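Local coordinates for protein superoxide dismutase [Fe] (Aquifex pyrophilus, PDB 1COJ) that converts superoxide radicals into hydrogen peroxide and molecular oxygen, using one iron ion in each subunit of a homotetramer, at residues Glu6-Gly18 with His81-Lys93. Numbering follows the deposited sequence.
Sequences EPKDHLKPQNLEG and HELYFGMLTPGGK. With FE (Fe (III) ion), chain B.
The extended chain of K8 lies crosswise over the carboxylate of E82, so its methylenes touch the acid more than its charge does: K8 CE is 3.5 Å from E82 OE2, while the salt bridge from K8 NZ to E82 OE2 is long at 3.7 Å. E82 has its stronger partner in Y32 of helix 21-47, and a water joins E82 OE1 to E6 O. With alanine at K8, the E82 carboxylate would probably lose both its methylene cover and its nearby positive charge.

Further along, L11 drops CD2 onto the last turn of helix 63-86, 3.8 Å from E82 CB, and its CG comes within 4.0 Å of G86 CA. P13 crosses F85 at about a right angle, with P13 CD 3.7 Å from F85 CD1. F85 has CG anti to its carbonyl carbon (chi1 -68°), and its side chain lies about 4 Å from that of the iron ligand H27. L16 then sends one methyl to L88 and the other, CD2, to within 3.6 Å of P90 N, at the start of the T89-G92 type II turn.

E82 directly follows H81, whose NE2 binds the metal. Apart from the long salt bridge and bridging water, mostly apolar packing joins the loop before helix 21-47 to the end of helix 63-86 and the loop that follows, within the alpha-hairpin domain.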
loop_
_atom_site.group_PDB
_atom_site.type_symbol
_atom_site.label_atom_id
_atom_site.label_comp_id
_atom_site.label_asym_id
_atom_site.label_seq_id
_atom_site.Cartn_x
_atom_site.Cartn_y
_atom_site.Cartn_z
ATOM N N GLU A 6 20.057 -2.396 -19.242
ATOM C CA GLU A 6 21.268 -3.070 -18.805
ATOM C C GLU A 6 21.843 -2.197 -17.707
ATOM O O GLU A 6 21.708 -0.969 -17.748
ATOM C CB GLU A 6 22.267 -3.269 -19.951
ATOM C CG GLU A 6 21.876 -4.377 -20.943
ATOM C CD GLU A 6 21.653 -5.753 -20.298
ATOM O OE1 GLU A 6 20.943 -6.580 -20.914
ATOM O OE2 GLU A 6 22.181 -6.023 -19.194
ATOM N N PRO A 7 22.443 -2.818 -16.680
ATOM C CA PRO A 7 23.019 -2.048 -15.575
ATOM C C PRO A 7 24.139 -1.115 -16.025
ATOM O O PRO A 7 24.795 -1.357 -17.042
ATOM C CB PRO A 7 23.519 -3.140 -14.625
ATOM C CG PRO A 7 23.847 -4.269 -15.541
ATOM C CD PRO A 7 22.685 -4.261 -16.498
ATOM N N LYS A 8 24.319 -0.022 -15.294
ATOM C CA LYS A 8 25.365 0.936 -15.604
ATOM C C LYS A 8 26.487 0.746 -14.596
ATOM O O LYS A 8 26.546 1.437 -13.577
ATOM C CB LYS A 8 24.813 2.358 -15.547
ATOM C CG LYS A 8 23.669 2.581 -16.514
ATOM C CD LYS A 8 23.219 4.020 -16.526
ATOM C CE LYS A 8 22.073 4.200 -17.496
ATOM N NZ LYS A 8 21.713 5.632 -17.629
ATOM N N ASP A 9 27.378 -0.198 -14.891
ATOM C CA ASP A 9 28.502 -0.513 -14.014
ATOM C C ASP A 9 29.386 0.670 -13.670
ATOM O O ASP A 9 29.910 0.751 -12.566
ATOM C CB ASP A 9 29.354 -1.637 -14.604
ATOM C CG ASP A 9 28.684 -2.985 -14.493
ATOM O OD1 ASP A 9 28.658 -3.555 -13.383
ATOM O OD2 ASP A 9 28.171 -3.468 -15.515
ATOM N N HIS A 10 29.502 1.623 -14.588
ATOM C CA HIS A 10 30.336 2.793 -14.358
ATOM C C HIS A 10 29.840 3.684 -13.215
ATOM O O HIS A 10 30.526 4.622 -12.816
ATOM C CB HIS A 10 30.468 3.616 -15.644
ATOM C CG HIS A 10 29.238 4.386 -16.013
ATOM N ND1 HIS A 10 28.272 3.906 -16.867
ATOM C CD2 HIS A 10 28.833 5.638 -15.664
ATOM C CE1 HIS A 10 27.332 4.813 -17.034
ATOM N NE2 HIS A 10 27.646 5.873 -16.316
ATOM N N LEU A 11 28.643 3.395 -12.713
ATOM C CA LEU A 11 28.037 4.162 -11.626
ATOM C C LEU A 11 28.403 3.645 -10.234
ATOM O O LEU A 11 28.102 4.296 -9.235
ATOM C CB LEU A 11 26.511 4.134 -11.778
ATOM C CG LEU A 11 25.745 5.373 -12.245
ATOM C CD1 LEU A 11 26.519 6.168 -13.267
ATOM C CD2 LEU A 11 24.394 4.940 -12.791
ATOM N N LYS A 12 29.023 2.469 -10.164
ATOM C CA LYS A 12 29.389 1.861 -8.884
ATOM C C LYS A 12 30.420 2.667 -8.086
ATOM O O LYS A 12 31.559 2.847 -8.525
ATOM C CB LYS A 12 29.910 0.444 -9.112
ATOM C CG LYS A 12 30.061 -0.375 -7.849
ATOM C CD LYS A 12 30.550 -1.762 -8.200
ATOM C CE LYS A 12 30.720 -2.626 -6.971
ATOM N NZ LYS A 12 31.273 -3.948 -7.358
ATOM N N PRO A 13 30.034 3.148 -6.890
ATOM C CA PRO A 13 30.906 3.936 -6.013
ATOM C C PRO A 13 31.916 3.021 -5.328
ATOM O O PRO A 13 31.661 1.826 -5.144
ATOM C CB PRO A 13 29.932 4.512 -4.975
ATOM C CG PRO A 13 28.571 4.327 -5.581
ATOM C CD PRO A 13 28.694 3.024 -6.298
ATOM N N GLN A 14 33.047 3.587 -4.928
ATOM C CA GLN A 14 34.078 2.816 -4.254
ATOM C C GLN A 14 34.881 3.723 -3.332
ATOM O O GLN A 14 35.097 4.896 -3.628
ATOM C CB GLN A 14 35.009 2.165 -5.279
ATOM C CG GLN A 14 35.278 0.684 -5.030
ATOM C CD GLN A 14 34.016 -0.163 -5.118
ATOM O OE1 GLN A 14 33.316 -0.362 -4.127
ATOM N NE2 GLN A 14 33.715 -0.646 -6.310
ATOM N N ASN A 15 35.271 3.175 -2.189
ATOM C CA ASN A 15 36.064 3.865 -1.183
ATOM C C ASN A 15 35.374 5.108 -0.630
ATOM O O ASN A 15 36.023 6.123 -0.371
ATOM C CB ASN A 15 37.456 4.213 -1.728
ATOM C CG ASN A 15 38.226 2.991 -2.187
ATOM O OD1 ASN A 15 38.100 1.914 -1.617
ATOM N ND2 ASN A 15 39.019 3.152 -3.233
ATOM N N LEU A 16 34.061 5.026 -0.442
ATOM C CA LEU A 16 33.308 6.150 0.106
ATOM C C LEU A 16 33.680 6.364 1.570
ATOM O O LEU A 16 34.124 5.448 2.255
ATOM C CB LEU A 16 31.798 5.914 -0.018
ATOM C CG LEU A 16 31.225 5.718 -1.425
ATOM C CD1 LEU A 16 29.733 5.444 -1.343
ATOM C CD2 LEU A 16 31.494 6.951 -2.262
ATOM N N GLU A 17 33.486 7.582 2.041
ATOM C CA GLU A 17 33.796 7.943 3.412
ATOM C C GLU A 17 32.573 7.653 4.300
ATOM O O GLU A 17 31.591 8.389 4.282
ATOM C CB GLU A 17 34.164 9.429 3.468
ATOM C CG GLU A 17 34.703 9.906 4.800
ATOM C CD GLU A 17 35.077 11.376 4.768
ATOM O OE1 GLU A 17 35.791 11.796 3.826
ATOM O OE2 GLU A 17 34.651 12.112 5.683
ATOM N N GLY A 18 32.639 6.570 5.066
ATOM C CA GLY A 18 31.534 6.220 5.946
ATOM C C GLY A 18 30.626 5.135 5.401
ATOM O O GLY A 18 29.743 4.648 6.104
ATOM N N HIS A 81 18.023 3.915 -7.948
ATOM C CA HIS A 81 19.361 3.447 -7.605
ATOM C C HIS A 81 20.427 4.117 -8.462
ATOM O O HIS A 81 21.494 4.478 -7.959
ATOM C CB HIS A 81 19.465 1.923 -7.695
ATOM C CG HIS A 81 18.944 1.220 -6.479
ATOM N ND1 HIS A 81 17.653 0.761 -6.350
ATOM C CD2 HIS A 81 19.541 0.972 -5.287
ATOM C CE1 HIS A 81 17.502 0.273 -5.119
ATOM N NE2 HIS A 81 18.621 0.379 -4.435
ATOM N N GLU A 82 20.128 4.331 -9.740
ATOM C CA GLU A 82 21.087 4.986 -10.621
ATOM C C GLU A 82 21.322 6.432 -10.199
ATOM O O GLU A 82 22.445 6.932 -10.279
ATOM C CB GLU A 82 20.633 4.898 -12.074
ATOM C CG GLU A 82 20.664 3.478 -12.592
ATOM C CD GLU A 82 20.357 3.362 -14.069
ATOM O OE1 GLU A 82 20.564 2.260 -14.612
ATOM O OE2 GLU A 82 19.907 4.350 -14.688
ATOM N N LEU A 83 20.269 7.090 -9.726
ATOM C CA LEU A 83 20.370 8.472 -9.262
ATOM C C LEU A 83 21.137 8.529 -7.938
ATOM O O LEU A 83 21.864 9.484 -7.661
ATOM C CB LEU A 83 18.971 9.070 -9.083
ATOM C CG LEU A 83 18.148 9.326 -10.351
ATOM C CD1 LEU A 83 16.702 9.600 -9.987
ATOM C CD2 LEU A 83 18.734 10.500 -11.120
ATOM N N TYR A 84 20.971 7.483 -7.136
ATOM C CA TYR A 84 21.627 7.365 -5.839
ATOM C C TYR A 84 23.138 7.126 -5.974
ATOM O O TYR A 84 23.945 7.927 -5.500
ATOM C CB TYR A 84 20.955 6.233 -5.053
ATOM C CG TYR A 84 21.611 5.840 -3.749
ATOM C CD1 TYR A 84 21.483 6.633 -2.610
ATOM C CD2 TYR A 84 22.306 4.638 -3.638
ATOM C CE1 TYR A 84 22.023 6.232 -1.388
ATOM C CE2 TYR A 84 22.852 4.228 -2.422
ATOM C CZ TYR A 84 22.701 5.024 -1.301
ATOM O OH TYR A 84 23.162 4.577 -0.081
ATOM N N PHE A 85 23.517 6.038 -6.637
ATOM C CA PHE A 85 24.928 5.714 -6.827
ATOM C C PHE A 85 25.655 6.789 -7.627
ATOM O O PHE A 85 26.776 7.179 -7.290
ATOM C CB PHE A 85 25.076 4.366 -7.535
ATOM C CG PHE A 85 24.630 3.190 -6.713
ATOM C CD1 PHE A 85 25.132 2.991 -5.431
ATOM C CD2 PHE A 85 23.718 2.270 -7.227
ATOM C CE1 PHE A 85 24.738 1.897 -4.673
ATOM C CE2 PHE A 85 23.317 1.170 -6.476
ATOM C CZ PHE A 85 23.828 0.982 -5.197
ATOM N N GLY A 86 24.990 7.292 -8.664
ATOM C CA GLY A 86 25.570 8.309 -9.522
ATOM C C GLY A 86 25.952 9.623 -8.872
ATOM O O GLY A 86 26.753 10.379 -9.425
ATOM N N MET A 87 25.409 9.902 -7.696
ATOM C CA MET A 87 25.729 11.151 -7.027
ATOM C C MET A 87 26.659 10.987 -5.828
ATOM O O MET A 87 26.786 11.905 -5.018
ATOM C CB MET A 87 24.451 11.886 -6.611
ATOM C CG MET A 87 23.631 11.185 -5.537
ATOM S SD MET A 87 22.209 12.156 -5.028
ATOM C CE MET A 87 22.990 13.365 -3.991
ATOM N N LEU A 88 27.310 9.832 -5.717
ATOM C CA LEU A 88 28.230 9.575 -4.610
ATOM C C LEU A 88 29.684 9.478 -5.077
ATOM O O LEU A 88 29.994 8.753 -6.026
ATOM C CB LEU A 88 27.836 8.292 -3.868
ATOM C CG LEU A 88 26.509 8.320 -3.101
ATOM C CD1 LEU A 88 26.118 6.914 -2.691
ATOM C CD2 LEU A 88 26.613 9.230 -1.886
ATOM N N THR A 89 30.561 10.252 -4.437
ATOM C CA THR A 89 31.997 10.251 -4.738
ATOM C C THR A 89 32.716 10.267 -3.401
ATOM O O THR A 89 32.267 10.941 -2.474
ATOM C CB THR A 89 32.446 11.505 -5.546
ATOM O OG1 THR A 89 31.418 11.874 -6.464
ATOM C CG2 THR A 89 33.658 11.225 -6.344
ATOM N N PRO A 90 33.839 9.532 -3.281
ATOM C CA PRO A 90 34.590 9.491 -2.022
ATOM C C PRO A 90 34.952 10.870 -1.472
ATOM O O PRO A 90 35.651 11.646 -2.116
ATOM C CB PRO A 90 35.829 8.657 -2.382
ATOM C CG PRO A 90 35.918 8.759 -3.885
ATOM C CD PRO A 90 34.476 8.667 -4.287
ATOM N N GLY A 91 34.412 11.187 -0.301
ATOM C CA GLY A 91 34.672 12.462 0.337
ATOM C C GLY A 91 33.863 13.621 -0.207
ATOM O O GLY A 91 33.958 14.730 0.312
ATOM N N GLY A 92 33.066 13.377 -1.240
ATOM C CA GLY A 92 32.255 14.434 -1.815
ATOM C C GLY A 92 33.011 15.215 -2.869
ATOM O O GLY A 92 34.218 15.017 -3.055
ATOM N N LYS A 93 32.309 16.109 -3.560
ATOM C CA LYS A 93 32.927 16.915 -4.608
ATOM C C LYS A 93 32.106 18.164 -4.907
ATOM O O LYS A 93 30.877 18.115 -4.938
ATOM C CB LYS A 93 33.072 16.084 -5.883
ATOM C CG LYS A 93 33.961 16.696 -6.948
ATOM C CD LYS A 93 34.112 15.739 -8.121
ATOM C CE LYS A 93 35.203 16.182 -9.086
ATOM N NZ LYS A 93 34.936 17.498 -9.726
HETATM FE FE FE B . 18.507 0.154 -2.283
HETATM O O HOH W 1 19.711 1.037 -16.885
HETATM O O HOH W 2 16.532 0.458 -2.181
#